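Local coordinates for sensor protein TorS (Vibrio parahaemolyticus, PDB 3O1I) that probably senses periplasmic signals, through a sensor domain bound here to the periplasmic protein TorT, for a membrane-bound histidine kinase that starts a phosphorelay, at residues Glu109-Leu114 and Gln221-Leu226; Leu168-Met173 and Lys201-Arg206; Ser22-Ser27 and Gln248-Thr253. All coordinates share one frame; numbering follows the deposited sequence.

Contact 1: Glu109-Leu114 and Gln221-Leu226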
ATOM      1  N   GLU B 109      -9.687   7.435  -2.750  1.00 41.71           N
ATOM      2  CA  GLU B 109     -10.177   6.871  -1.517  1.00 42.11           C
ATOM      3  C   GLU B 109     -11.381   5.991  -1.833  1.00 40.42           C
ATOM      4  O   GLU B 109     -11.502   4.864  -1.358  1.00 39.42           O
ATOM      5  CB  GLU B 109     -10.564   7.999  -0.575  1.00 42.53           C
ATOM      6  CG  GLU B 109     -10.751   7.586   0.840  1.00 46.81           C
ATOM      7  CD  GLU B 109     -10.822   8.782   1.763  1.00 52.52           C
ATOM      8  OE1 GLU B 109     -11.820   9.548   1.698  1.00 50.30           O
ATOM      9  OE2 GLU B 109      -9.862   8.957   2.550  1.00 56.97           O
ATOM     10  N   GLU B 110     -12.276   6.511  -2.651  1.00 38.45           N
ATOM     11  CA  GLU B 110     -13.453   5.743  -3.005  1.00 38.45           C
ATOM     12  C   GLU B 110     -13.033   4.424  -3.644  1.00 36.27           C
ATOM     13  O   GLU B 110     -13.503   3.352  -3.259  1.00 37.27           O
ATOM     14  CB  GLU B 110     -14.337   6.554  -3.951  1.00 39.35           C
ATOM     15  CG  GLU B 110     -15.510   5.787  -4.481  1.00 44.65           C
ATOM     16  CD  GLU B 110     -16.582   6.691  -5.049  1.00 49.00           C
ATOM     17  OE1 GLU B 110     -16.249   7.822  -5.479  1.00 53.51           O
ATOM     18  OE2 GLU B 110     -17.759   6.264  -5.083  1.00 49.05           O
ATOM     19  N   LEU B 111     -12.142   4.514  -4.621  1.00 35.01           N
ATOM     20  CA  LEU B 111     -11.638   3.344  -5.326  1.00 32.33           C
ATOM     21  C   LEU B 111     -11.029   2.333  -4.361  1.00 32.62           C
ATOM     22  O   LEU B 111     -11.143   1.128  -4.535  1.00 34.01           O
ATOM     23  CB  LEU B 111     -10.588   3.769  -6.334  1.00 27.41           C
ATOM     24  CG  LEU B 111     -10.034   2.631  -7.180  1.00 28.08           C
ATOM     25  CD1 LEU B 111     -11.156   1.994  -8.019  1.00 28.86           C
ATOM     26  CD2 LEU B 111      -8.932   3.191  -8.077  1.00 26.91           C
ATOM     27  N   GLU B 112     -10.378   2.826  -3.330  1.00 33.26           N
ATOM     28  CA  GLU B 112      -9.764   1.924  -2.383  1.00 35.15           C
ATOM     29  C   GLU B 112     -10.855   1.164  -1.634  1.00 33.38           C
ATOM     30  O   GLU B 112     -10.843  -0.055  -1.583  1.00 34.46           O
ATOM     31  CB  GLU B 112      -8.862   2.732  -1.442  1.00 36.16           C
ATOM     32  CG  GLU B 112      -8.048   1.911  -0.490  1.00 37.33           C
ATOM     33  CD  GLU B 112      -8.855   1.455   0.699  1.00 38.69           C
ATOM     34  OE1 GLU B 112      -9.606   2.279   1.253  1.00 40.44           O
ATOM     35  OE2 GLU B 112      -8.726   0.281   1.094  1.00 41.43           O
ATOM     36  N   GLN B 113     -11.809   1.902  -1.079  1.00 34.39           N
ATOM     37  CA  GLN B 113     -12.944   1.342  -0.342  1.00 32.35           C
ATOM     38  C   GLN B 113     -13.779   0.418  -1.240  1.00 33.21           C
ATOM     39  O   GLN B 113     -14.271  -0.630  -0.799  1.00 32.78           O
ATOM     40  CB  GLN B 113     -13.820   2.484   0.201  1.00 28.88           C
ATOM     41  CG  GLN B 113     -13.104   3.369   1.198  1.00 31.47           C
ATOM     42  CD  GLN B 113     -13.914   4.581   1.590  1.00 34.24           C
ATOM     43  OE1 GLN B 113     -14.946   4.853   0.982  1.00 37.84           O
ATOM     44  NE2 GLN B 113     -13.444   5.332   2.602  1.00 30.39           N
ATOM     45  N   LEU B 114     -13.934   0.804  -2.503  1.00 33.45           N
ATOM     46  CA  LEU B 114     -14.688  -0.019  -3.421  1.00 35.38           C
ATOM     47  C   LEU B 114     -14.016  -1.371  -3.600  1.00 36.31           C
ATOM     48  O   LEU B 114     -14.661  -2.408  -3.495  1.00 38.52           O
ATOM     49  CB  LEU B 114     -14.840   0.665  -4.780  1.00 34.09           C
ATOM     50  CG  LEU B 114     -15.733  -0.129  -5.753  1.00 36.31           C
ATOM     51  CD1 LEU B 114     -17.032  -0.512  -5.063  1.00 35.91           C
ATOM     52  CD2 LEU B 114     -16.032   0.696  -6.987  1.00 38.77           C
ATOM     53  N   GLN B 221     -14.727   4.046 -14.099  1.00 39.94           N
ATOM     54  CA  GLN B 221     -15.074   5.459 -14.083  1.00 42.56           C
ATOM     55  C   GLN B 221     -14.137   6.239 -13.172  1.00 40.59           C
ATOM     56  O   GLN B 221     -13.738   7.354 -13.496  1.00 40.02           O
ATOM     57  CB  GLN B 221     -16.518   5.643 -13.624  1.00 46.92           C
ATOM     58  CG  GLN B 221     -17.416   6.323 -14.652  1.00 56.25           C
ATOM     59  CD  GLN B 221     -18.819   5.720 -14.681  1.00 62.15           C
ATOM     60  OE1 GLN B 221     -19.444   5.519 -13.632  1.00 64.75           O
ATOM     61  NE2 GLN B 221     -19.321   5.429 -15.883  1.00 62.28           N
ATOM     62  N   LEU B 222     -13.782   5.648 -12.035  1.00 37.54           N
ATOM     63  CA  LEU B 222     -12.900   6.310 -11.098  1.00 34.54           C
ATOM     64  C   LEU B 222     -11.503   6.430 -11.702  1.00 34.38           C
ATOM     65  O   LEU B 222     -10.861   7.480 -11.591  1.00 33.48           O
ATOM     66  CB  LEU B 222     -12.865   5.536  -9.776  1.00 32.20           C
ATOM     67  CG  LEU B 222     -14.187   5.484  -8.991  1.00 31.92           C
ATOM     68  CD1 LEU B 222     -14.231   4.269  -8.090  1.00 30.31           C
ATOM     69  CD2 LEU B 222     -14.355   6.768  -8.186  1.00 31.23           C
ATOM     70  N   LEU B 223     -11.031   5.374 -12.362  1.00 32.74           N
ATOM     71  CA  LEU B 223      -9.691   5.415 -12.957  1.00 33.56           C
ATOM     72  C   LEU B 223      -9.558   6.450 -14.092  1.00 34.29           C
ATOM     73  O   LEU B 223      -8.489   7.015 -14.318  1.00 37.31           O
ATOM     74  CB  LEU B 223      -9.306   4.035 -13.484  1.00 31.57           C
ATOM     75  CG  LEU B 223      -9.164   2.898 -12.461  1.00 29.73           C
ATOM     76  CD1 LEU B 223      -8.920   1.559 -13.206  1.00 23.61           C
ATOM     77  CD2 LEU B 223      -8.032   3.224 -11.489  1.00 22.26           C
ATOM     78  N   THR B 224     -10.652   6.697 -14.794  1.00 32.47           N
ATOM     79  CA  THR B 224     -10.662   7.641 -15.884  1.00 30.72           C
ATOM     80  C   THR B 224     -10.603   9.049 -15.320  1.00 32.33           C
ATOM     81  O   THR B 224      -9.911   9.913 -15.867  1.00 31.35           O
ATOM     82  CB  THR B 224     -11.931   7.484 -16.705  1.00 31.84           C
ATOM     83  OG1 THR B 224     -11.950   6.186 -17.304  1.00 32.90           O
ATOM     84  CG2 THR B 224     -11.989   8.549 -17.792  1.00 33.42           C
ATOM     85  N   GLU B 225     -11.347   9.275 -14.237  1.00 33.17           N
ATOM     86  CA  GLU B 225     -11.358  10.570 -13.581  1.00 33.64           C
ATOM     87  C   GLU B 225      -9.980  10.823 -12.992  1.00 32.80           C
ATOM     88  O   GLU B 225      -9.480  11.942 -13.031  1.00 33.03           O
ATOM     89  CB  GLU B 225     -12.410  10.630 -12.462  1.00 38.46           C
ATOM     90  CG  GLU B 225     -13.833  10.886 -12.926  1.00 44.29           C
ATOM     91  CD  GLU B 225     -13.916  11.971 -13.986  1.00 50.07           C
ATOM     92  OE1 GLU B 225     -13.611  13.157 -13.691  1.00 48.88           O
ATOM     93  OE2 GLU B 225     -14.286  11.623 -15.132  1.00 54.00           O
ATOM     94  N   LEU B 226      -9.366   9.782 -12.443  1.00 31.11           N
ATOM     95  CA  LEU B 226      -8.046   9.940 -11.872  1.00 30.02           C
ATOM     96  C   LEU B 226      -7.005  10.195 -12.965  1.00 31.01           C
ATOM     97  O   LEU B 226      -6.107  11.028 -12.780  1.00 29.66           O
ATOM     98  CB  LEU B 226      -7.673   8.708 -11.049  1.00 28.51           C
ATOM     99  CG  LEU B 226      -8.206   8.772  -9.611  1.00 29.48           C
ATOM    100  CD1 LEU B 226      -8.313   7.376  -9.009  1.00 25.24           C
ATOM    101  CD2 LEU B 226      -7.301   9.685  -8.795  1.00 27.35           C
TER

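Contact 2: Leu168-Met173 and Lys201-Arg206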
ATOM      1  N   LEU B 168      -4.541  -3.950  -3.495  1.00 36.37           N
ATOM      2  CA  LEU B 168      -3.177  -3.532  -3.251  1.00 35.90           C
ATOM      3  C   LEU B 168      -2.825  -2.369  -4.179  1.00 35.62           C
ATOM      4  O   LEU B 168      -2.300  -1.355  -3.734  1.00 35.64           O
ATOM      5  CB  LEU B 168      -2.227  -4.708  -3.490  1.00 38.46           C
ATOM      6  CG  LEU B 168      -0.737  -4.555  -3.166  1.00 41.20           C
ATOM      7  CD1 LEU B 168      -0.578  -4.094  -1.732  1.00 42.90           C
ATOM      8  CD2 LEU B 168      -0.021  -5.882  -3.377  1.00 41.45           C
ATOM      9  N   LEU B 169      -3.129  -2.507  -5.463  1.00 34.04           N
ATOM     10  CA  LEU B 169      -2.823  -1.459  -6.426  1.00 34.70           C
ATOM     11  C   LEU B 169      -3.590  -0.175  -6.176  1.00 35.30           C
ATOM     12  O   LEU B 169      -3.049   0.930  -6.323  1.00 35.66           O
ATOM     13  CB  LEU B 169      -3.120  -1.927  -7.846  1.00 36.13           C
ATOM     14  CG  LEU B 169      -2.318  -3.107  -8.379  1.00 36.44           C
ATOM     15  CD1 LEU B 169      -2.380  -3.085  -9.898  1.00 36.94           C
ATOM     16  CD2 LEU B 169      -0.881  -3.023  -7.910  1.00 36.32           C
ATOM     17  N   ALA B 170      -4.860  -0.316  -5.827  1.00 34.03           N
ATOM     18  CA  ALA B 170      -5.687   0.844  -5.558  1.00 33.57           C
ATOM     19  C   ALA B 170      -5.117   1.540  -4.328  1.00 32.28           C
ATOM     20  O   ALA B 170      -5.132   2.759  -4.224  1.00 32.12           O
ATOM     21  CB  ALA B 170      -7.144   0.408  -5.306  1.00 30.31           C
ATOM     22  N   PHE B 171      -4.607   0.744  -3.405  1.00 32.02           N
ATOM     23  CA  PHE B 171      -4.065   1.260  -2.159  1.00 34.96           C
ATOM     24  C   PHE B 171      -2.749   1.998  -2.390  1.00 37.07           C
ATOM     25  O   PHE B 171      -2.503   3.070  -1.824  1.00 38.46           O
ATOM     26  CB  PHE B 171      -3.847   0.090  -1.204  1.00 33.05           C
ATOM     27  CG  PHE B 171      -3.251   0.476   0.103  1.00 32.72           C
ATOM     28  CD1 PHE B 171      -3.991   1.200   1.037  1.00 32.70           C
ATOM     29  CD2 PHE B 171      -1.958   0.074   0.428  1.00 30.34           C
ATOM     30  CE1 PHE B 171      -3.448   1.506   2.286  1.00 32.88           C
ATOM     31  CE2 PHE B 171      -1.407   0.374   1.675  1.00 30.61           C
ATOM     32  CZ  PHE B 171      -2.152   1.093   2.609  1.00 28.98           C
ATOM     33  N   LYS B 172      -1.912   1.387  -3.216  1.00 37.31           N
ATOM     34  CA  LYS B 172      -0.619   1.907  -3.589  1.00 36.43           C
ATOM     35  C   LYS B 172      -0.787   3.295  -4.219  1.00 37.23           C
ATOM     36  O   LYS B 172       0.071   4.170  -4.059  1.00 38.25           O
ATOM     37  CB  LYS B 172      -0.001   0.923  -4.572  1.00 38.85           C
ATOM     38  CG  LYS B 172       1.097   1.476  -5.457  1.00 45.99           C
ATOM     39  CD  LYS B 172       1.666   0.351  -6.323  1.00 49.02           C
ATOM     40  CE  LYS B 172       2.823   0.833  -7.181  1.00 51.23           C
ATOM     41  NZ  LYS B 172       3.472  -0.336  -7.836  1.00 52.97           N
ATOM     42  N   MET B 173      -1.909   3.482  -4.918  1.00 35.47           N
ATOM     43  CA  MET B 173      -2.233   4.724  -5.605  1.00 34.12           C
ATOM     44  C   MET B 173      -2.700   5.801  -4.621  1.00 33.69           C
ATOM     45  O   MET B 173      -2.360   6.984  -4.746  1.00 33.71           O
ATOM     46  CB  MET B 173      -3.307   4.450  -6.671  1.00 34.12           C
ATOM     47  CG  MET B 173      -3.746   5.683  -7.465  1.00 38.62           C
ATOM     48  SD  MET B 173      -5.020   5.395  -8.736  1.00 43.55           S
ATOM     49  CE  MET B 173      -4.291   3.938  -9.686  1.00 40.71           C
ATOM     50  N   LYS B 201      -2.314   2.276 -15.606  1.00 38.89           N
ATOM     51  CA  LYS B 201      -2.469   1.496 -16.823  1.00 40.14           C
ATOM     52  C   LYS B 201      -2.781   0.062 -16.430  1.00 39.62           C
ATOM     53  O   LYS B 201      -3.678  -0.580 -16.981  1.00 40.33           O
ATOM     54  CB  LYS B 201      -1.176   1.497 -17.635  1.00 43.36           C
ATOM     55  CG  LYS B 201      -0.876   2.771 -18.376  1.00 50.26           C
ATOM     56  CD  LYS B 201       0.301   2.547 -19.334  1.00 57.54           C
ATOM     57  CE  LYS B 201       0.031   1.385 -20.314  1.00 61.48           C
ATOM     58  NZ  LYS B 201       1.071   1.242 -21.391  1.00 64.41           N
ATOM     59  N   ILE B 202      -2.020  -0.452 -15.478  1.00 36.37           N
ATOM     60  CA  ILE B 202      -2.239  -1.808 -15.033  1.00 34.32           C
ATOM     61  C   ILE B 202      -3.662  -2.008 -14.487  1.00 36.29           C
ATOM     62  O   ILE B 202      -4.348  -2.970 -14.875  1.00 33.64           O
ATOM     63  CB  ILE B 202      -1.225  -2.190 -13.963  1.00 28.88           C
ATOM     64  CG1 ILE B 202       0.147  -2.276 -14.598  1.00 23.71           C
ATOM     65  CG2 ILE B 202      -1.604  -3.516 -13.328  1.00 29.10           C
ATOM     66  CD1 ILE B 202       1.229  -2.516 -13.612  1.00 21.05           C
ATOM     67  N   MET B 203      -4.104  -1.106 -13.602  1.00 35.87           N
ATOM     68  CA  MET B 203      -5.437  -1.219 -13.028  1.00 36.45           C
ATOM     69  C   MET B 203      -6.507  -1.092 -14.089  1.00 36.19           C
ATOM     70  O   MET B 203      -7.448  -1.872 -14.123  1.00 33.92           O
ATOM     71  CB  MET B 203      -5.666  -0.158 -11.964  1.00 37.04           C
ATOM     72  CG  MET B 203      -5.036  -0.458 -10.635  1.00 40.48           C
ATOM     73  SD  MET B 203      -5.728   0.591  -9.351  1.00 45.35           S
ATOM     74  CE  MET B 203      -7.218  -0.400  -8.908  1.00 44.39           C
ATOM     75  N   LYS B 204      -6.377  -0.090 -14.945  1.00 38.20           N
ATOM     76  CA  LYS B 204      -7.356   0.084 -15.997  1.00 40.46           C
ATOM     77  C   LYS B 204      -7.481  -1.273 -16.668  1.00 42.06           C
ATOM     78  O   LYS B 204      -8.582  -1.730 -16.967  1.00 43.15           O
ATOM     79  CB  LYS B 204      -6.899   1.146 -17.007  1.00 39.24           C
ATOM     80  CG  LYS B 204      -7.328   2.578 -16.696  1.00 39.95           C
ATOM     81  CD  LYS B 204      -6.690   3.551 -17.702  1.00 43.37           C
ATOM     82  CE  LYS B 204      -7.168   5.002 -17.583  1.00 45.99           C
ATOM     83  NZ  LYS B 204      -8.489   5.267 -18.251  1.00 51.13           N
ATOM     84  N   ARG B 205      -6.350  -1.937 -16.860  1.00 44.76           N
ATOM     85  CA  ARG B 205      -6.346  -3.249 -17.500  1.00 48.24           C
ATOM     86  C   ARG B 205      -6.999  -4.331 -16.645  1.00 48.25           C
ATOM     87  O   ARG B 205      -7.977  -4.932 -17.066  1.00 49.41           O
ATOM     88  CB  ARG B 205      -4.917  -3.657 -17.828  1.00 52.36           C
ATOM     89  CG  ARG B 205      -4.782  -4.592 -18.999  1.00 57.37           C
ATOM     90  CD  ARG B 205      -3.318  -4.759 -19.335  1.00 63.86           C
ATOM     91  NE  ARG B 205      -2.636  -3.466 -19.362  1.00 68.52           N
ATOM     92  CZ  ARG B 205      -1.352  -3.303 -19.673  1.00 71.22           C
ATOM     93  NH1 ARG B 205      -0.607  -4.356 -19.988  1.00 72.26           N
ATOM     94  NH2 ARG B 205      -0.808  -2.090 -19.670  1.00 72.81           N
ATOM     95  N   ARG B 206      -6.460  -4.575 -15.452  1.00 47.78           N
ATOM     96  CA  ARG B 206      -6.993  -5.591 -14.543  1.00 48.93           C
ATOM     97  C   ARG B 206      -8.487  -5.488 -14.268  1.00 51.17           C
ATOM     98  O   ARG B 206      -9.217  -6.474 -14.356  1.00 52.35           O
ATOM     99  CB  ARG B 206      -6.286  -5.527 -13.198  1.00 48.75           C
ATOM    100  CG  ARG B 206      -4.808  -5.769 -13.247  1.00 50.56           C
ATOM    101  CD  ARG B 206      -4.476  -7.174 -13.667  1.00 49.61           C
ATOM    102  NE  ARG B 206      -3.031  -7.369 -13.687  1.00 52.40           N
ATOM    103  CZ  ARG B 206      -2.235  -7.214 -12.632  1.00 53.77           C
ATOM    104  NH1 ARG B 206      -2.743  -6.859 -11.448  1.00 51.28           N
ATOM    105  NH2 ARG B 206      -0.926  -7.401 -12.769  1.00 53.18           N
TER

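Contact 3: Ser22-Ser27 and Gln248-Thr253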
ATOM      1  N   SER B  22      13.271  43.529   1.324  1.00 72.88           N
ATOM      2  CA  SER B  22      11.864  43.600   0.973  1.00 73.74           C
ATOM      3  C   SER B  22      11.434  42.564  -0.064  1.00 74.32           C
ATOM      4  O   SER B  22      10.258  42.195  -0.121  1.00 74.17           O
ATOM      5  CB  SER B  22      11.530  45.010   0.498  1.00 73.98           C
ATOM      6  OG  SER B  22      11.869  45.944   1.508  1.00 73.83           O
ATOM      7  N   VAL B  23      12.372  42.100  -0.887  1.00 74.30           N
ATOM      8  CA  VAL B  23      12.041  41.091  -1.888  1.00 74.47           C
ATOM      9  C   VAL B  23      12.098  39.725  -1.228  1.00 74.92           C
ATOM     10  O   VAL B  23      11.264  38.864  -1.496  1.00 74.72           O
ATOM     11  CB  VAL B  23      13.012  41.106  -3.097  1.00 74.07           C
ATOM     12  CG1 VAL B  23      12.735  42.307  -3.965  1.00 73.37           C
ATOM     13  CG2 VAL B  23      14.441  41.126  -2.620  1.00 75.09           C
ATOM     14  N   GLN B  24      13.081  39.525  -0.354  1.00 75.42           N
ATOM     15  CA  GLN B  24      13.204  38.251   0.337  1.00 76.08           C
ATOM     16  C   GLN B  24      11.995  38.069   1.232  1.00 75.49           C
ATOM     17  O   GLN B  24      11.725  36.965   1.699  1.00 76.55           O
ATOM     18  CB  GLN B  24      14.478  38.190   1.185  1.00 77.40           C
ATOM     19  CG  GLN B  24      15.767  38.387   0.403  1.00 80.01           C
ATOM     20  CD  GLN B  24      16.934  37.611   0.991  1.00 81.36           C
ATOM     21  OE1 GLN B  24      17.159  37.624   2.205  1.00 81.55           O
ATOM     22  NE2 GLN B  24      17.690  36.936   0.127  1.00 80.80           N
ATOM     23  N   MET B  25      11.270  39.155   1.477  1.00 73.75           N
ATOM     24  CA  MET B  25      10.082  39.079   2.310  1.00 72.21           C
ATOM     25  C   MET B  25       8.915  38.714   1.423  1.00 69.53           C
ATOM     26  O   MET B  25       8.185  37.769   1.702  1.00 69.97           O
ATOM     27  CB  MET B  25       9.819  40.415   2.997  1.00 74.96           C
ATOM     28  CG  MET B  25      10.850  40.766   4.060  1.00 79.68           C
ATOM     29  SD  MET B  25      10.824  39.646   5.485  1.00 85.72           S
ATOM     30  CE  MET B  25      12.118  38.368   5.001  1.00 85.65           C
ATOM     31  N   LEU B  26       8.762  39.470   0.342  1.00 66.76           N
ATOM     32  CA  LEU B  26       7.695  39.264  -0.635  1.00 62.53           C
ATOM     33  C   LEU B  26       7.685  37.841  -1.209  1.00 62.10           C
ATOM     34  O   LEU B  26       6.624  37.245  -1.431  1.00 60.26           O
ATOM     35  CB  LEU B  26       7.861  40.263  -1.777  1.00 57.79           C
ATOM     36  CG  LEU B  26       6.964  40.057  -2.990  1.00 53.25           C
ATOM     37  CD1 LEU B  26       5.542  40.474  -2.681  1.00 52.48           C
ATOM     38  CD2 LEU B  26       7.512  40.858  -4.130  1.00 49.62           C
ATOM     39  N   SER B  27       8.876  37.311  -1.464  1.00 61.59           N
ATOM     40  CA  SER B  27       8.998  35.970  -2.006  1.00 61.80           C
ATOM     41  C   SER B  27       8.610  34.937  -0.953  1.00 62.60           C
ATOM     42  O   SER B  27       8.383  33.768  -1.267  1.00 62.63           O
ATOM     43  CB  SER B  27      10.427  35.724  -2.477  1.00 59.93           C
ATOM     44  OG  SER B  27      11.327  35.894  -1.409  1.00 58.94           O
ATOM     45  N   GLN B 248      16.620  32.290  -7.991  1.00 52.21           N
ATOM     46  CA  GLN B 248      17.594  32.795  -8.948  1.00 50.80           C
ATOM     47  C   GLN B 248      17.420  34.272  -9.217  1.00 50.18           C
ATOM     48  O   GLN B 248      18.390  34.976  -9.503  1.00 49.77           O
ATOM     49  CB  GLN B 248      17.499  32.039 -10.258  1.00 51.03           C
ATOM     50  CG  GLN B 248      18.401  30.839 -10.314  1.00 57.43           C
ATOM     51  CD  GLN B 248      18.140  29.997 -11.541  1.00 63.19           C
ATOM     52  OE1 GLN B 248      18.107  30.513 -12.661  1.00 64.49           O
ATOM     53  NE2 GLN B 248      17.948  28.692 -11.340  1.00 64.56           N
ATOM     54  N   LEU B 249      16.183  34.744  -9.135  1.00 48.80           N
ATOM     55  CA  LEU B 249      15.930  36.149  -9.372  1.00 45.77           C
ATOM     56  C   LEU B 249      16.553  36.913  -8.240  1.00 46.07           C
ATOM     57  O   LEU B 249      17.306  37.852  -8.465  1.00 45.59           O
ATOM     58  CB  LEU B 249      14.426  36.427  -9.458  1.00 43.43           C
ATOM     59  CG  LEU B 249      13.753  36.000 -10.772  1.00 39.35           C
ATOM     60  CD1 LEU B 249      12.262  36.272 -10.692  1.00 37.04           C
ATOM     61  CD2 LEU B 249      14.368  36.737 -11.940  1.00 33.95           C
ATOM     62  N   MET B 250      16.249  36.495  -7.020  1.00 49.02           N
ATOM     63  CA  MET B 250      16.790  37.141  -5.833  1.00 52.20           C
ATOM     64  C   MET B 250      18.316  37.171  -5.809  1.00 53.62           C
ATOM     65  O   MET B 250      18.912  38.063  -5.210  1.00 53.38           O
ATOM     66  CB  MET B 250      16.240  36.469  -4.583  1.00 52.36           C
ATOM     67  CG  MET B 250      14.837  36.938  -4.269  1.00 55.62           C
ATOM     68  SD  MET B 250      13.985  35.953  -3.016  1.00 59.29           S
ATOM     69  CE  MET B 250      15.248  35.830  -1.719  1.00 60.89           C
ATOM     70  N   GLN B 251      18.958  36.214  -6.463  1.00 55.86           N
ATOM     71  CA  GLN B 251      20.412  36.241  -6.495  1.00 59.41           C
ATOM     72  C   GLN B 251      20.835  37.313  -7.509  1.00 59.42           C
ATOM     73  O   GLN B 251      21.904  37.914  -7.381  1.00 60.05           O
ATOM     74  CB  GLN B 251      20.997  34.875  -6.889  1.00 62.65           C
ATOM     75  CG  GLN B 251      22.527  34.851  -6.816  1.00 69.08           C
ATOM     76  CD  GLN B 251      23.128  33.485  -7.098  1.00 73.60           C
ATOM     77  OE1 GLN B 251      22.770  32.491  -6.458  1.00 75.63           O
ATOM     78  NE2 GLN B 251      24.061  33.431  -8.051  1.00 73.66           N
ATOM     79  N   LYS B 252      19.997  37.549  -8.517  1.00 58.44           N
ATOM     80  CA  LYS B 252      20.300  38.562  -9.519  1.00 56.63           C
ATOM     81  C   LYS B 252      20.113  39.926  -8.880  1.00 56.24           C
ATOM     82  O   LYS B 252      20.846  40.862  -9.178  1.00 55.32           O
ATOM     83  CB  LYS B 252      19.368  38.426 -10.717  1.00 56.42           C
ATOM     84  CG  LYS B 252      19.635  37.200 -11.555  1.00 59.52           C
ATOM     85  CD  LYS B 252      18.428  36.865 -12.444  1.00 64.07           C
ATOM     86  CE  LYS B 252      18.537  35.465 -13.085  1.00 64.59           C
ATOM     87  NZ  LYS B 252      17.249  34.959 -13.668  1.00 62.81           N
ATOM     88  N   THR B 253      19.120  40.025  -7.997  1.00 55.54           N
ATOM     89  CA  THR B 253      18.834  41.267  -7.304  1.00 53.71           C
ATOM     90  C   THR B 253      20.118  41.792  -6.681  1.00 55.78           C
ATOM     91  O   THR B 253      20.476  42.955  -6.874  1.00 58.03           O
ATOM     92  CB  THR B 253      17.782  41.039  -6.231  1.00 51.84           C
ATOM     93  OG1 THR B 253      16.639  40.437  -6.839  1.00 52.18           O
ATOM     94  CG2 THR B 253      17.356  42.341  -5.588  1.00 50.25           C
TER

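Contact 1: Glu109-Leu114 and Gln221-Leu226
Leu222 lies against both Glu110 and Leu111, with CD1 mainly on Leu111 and CD2 on Glu110. Its CD1 meets Leu111 CD1 at 3.8 Å, the two side chains sliding past one another in opposite directions. Its CD2 approaches the extended chain of Glu110 at about a right angle and comes within 3.5 Å of Glu110 OE1; with no hydrogen bond here, this is simply a carboxylate resting against a methyl. Leu111 uses its second branch on another neighbour: its CD2 touches CD2 of Leu223 at 3.5 Å, again with the side chains crossed. Leu114 CD2 and Leu226 CD1 extend the apolar surface more loosely, the former toward Leu222 CD1 and the latter toward Leu111 CD2.

The torsions differ on the two sides. Leu111 carries CG opposite its backbone N (chi1 -177°), whereas Leu222 has CG beside the N (chi1 -65°), and both choices lead into the space separating the helices. Behind the leucines, segments 109-114 and 221-226 run roughly antiparallel (155°), their axes 10.2 Å apart. Leu111 faces Leu222 with CA atoms 6.6 Å from each other. The contact is thus a worked example of how apolar side chains of four helices build a bundle core: Leu111 also rests on Ala170 of helix 142-180, Leu223 on Met203 of helix 186-208.

At one margin the chemistry changes. Glu110 OE2 makes a long, weak ion pair with Arg51 of the TorT chain, and Gln113 OE1 is hydrogen-bonded to Asn48 of that chain. Cohesion between the two segments is therefore dispersive, while the polar ends of Glu110 and Gln113 reach toward TorT, the clear hydrogen bond being that of Gln113.

Contact 2: Leu168-Met173 and Lys201-Arg206
Met203 sets out beside its backbone N (chi1 -78°), runs extended through chi2 and then bends at chi3 (85°), which lays its thioether along Leu169 and Ala170. Leu169 likewise holds CG opposite its carbonyl carbon, and the two chains slide past each other in opposite directions, Leu169 CB lying 3.7 Å from Met203 CG. Beyond the bend, Met203 CE rests on the methyl of Ala170, also at 3.7 Å. The sulfur is approached from another quarter by Met173, itself bent at its last torsion: the two methionine chains lie at a slant, and CE of Met173 comes to 3.7 Å from Met203 SD.

This pairing joins helices 142-180 and 186-208, successive in the chain and, at this angle, packed as an antiparallel helical hairpin. The segments meet at 148° with axes 10.5 Å apart, Leu169 standing across from Met203. Small Ala170 is where the long thioether comes against the opposing helix, and its methyl also touches Leu111 and Thr115 of helix 63-138.

Beside this, Leu169 CD1 is met by Ile202 CG2 at 3.5 Å, the side chains crossing at about a right angle. The same Ile202 methyl sits over the centre of the Arg206 guanidinium, 3.8 Å above its plane, so a flat charged group is backed by an aliphatic one from the preceding turn. Leu169 CD1 also comes near that group, 4.1 Å from Arg206 NH1. Arg206 packs on Glu180 of the TorT chain as well. On another face of helix 142-180, Phe171 and Lys172 pack against Lys172 and Phe171 of the second subunit.

Contact 3: Ser22-Ser27 and Gln248-Thr253
A methionine-centred packing of two nearly antiparallel helices joins segments 22-27 and 248-253, linking the first long helix of the domain, 5-26, to its last, 231-271. The segment axes are 10.7 Å apart and meet at 172°, with Gln24 opposite Met250. Met250 reaches across with CG beside its own backbone N (chi1 -79°) and a bend at chi3, which places CE 3.4 Å from CG of Gln24, the two chains passing obliquely. Its sulfur sits against CB and OG of Ser27. Further along, Val23 CG2 looks toward the methyl of Thr253 at 4.3 Å. Leu254 of the second subunit also packs on Gln24.

Both hydroxyls at the contact bond to carbonyl oxygens of their own segments. Ser27 OG donates to Val23 O at 3.0 Å, slightly tilted from the carbonyl plane, and that oxygen also accepts from Ser27 N. Thr253 OG1 similarly donates to Leu249 O, from above the carbonyl plane, and is bonded to Asn79 of helix 63-138. Val23 packs on Leu80 and Leu83 of that helix as well. With the Ser27 hydroxyl donating to Val23 O, the cohesion is chiefly that of aliphatic carbons and a polarisable sulfur, and no hydrogen bond ties the two segments together.

In the fold
Contacts 1 and 2 are neighbours, with centres 10 Å apart, and they touch through Leu223 against Lys204 and Leu226 against Met173; together they join helices 63-138, 142-180, 186-208 and 213-227 into one packed region. Contact 3 lies about 42 Å from contact 1 and 43 Å from contact 2 (centre to centre), on the opposite side of the chain's centre. Contact 3 brackets contact 1 along the sequence, and contact 1 brackets contact 2. Helix 63-138 runs past both regions, giving the elongated all-helical domain a continuous element between the part beside TorT and the part near the chain ends. Contacts 2 and 3 also adjoin the second subunit.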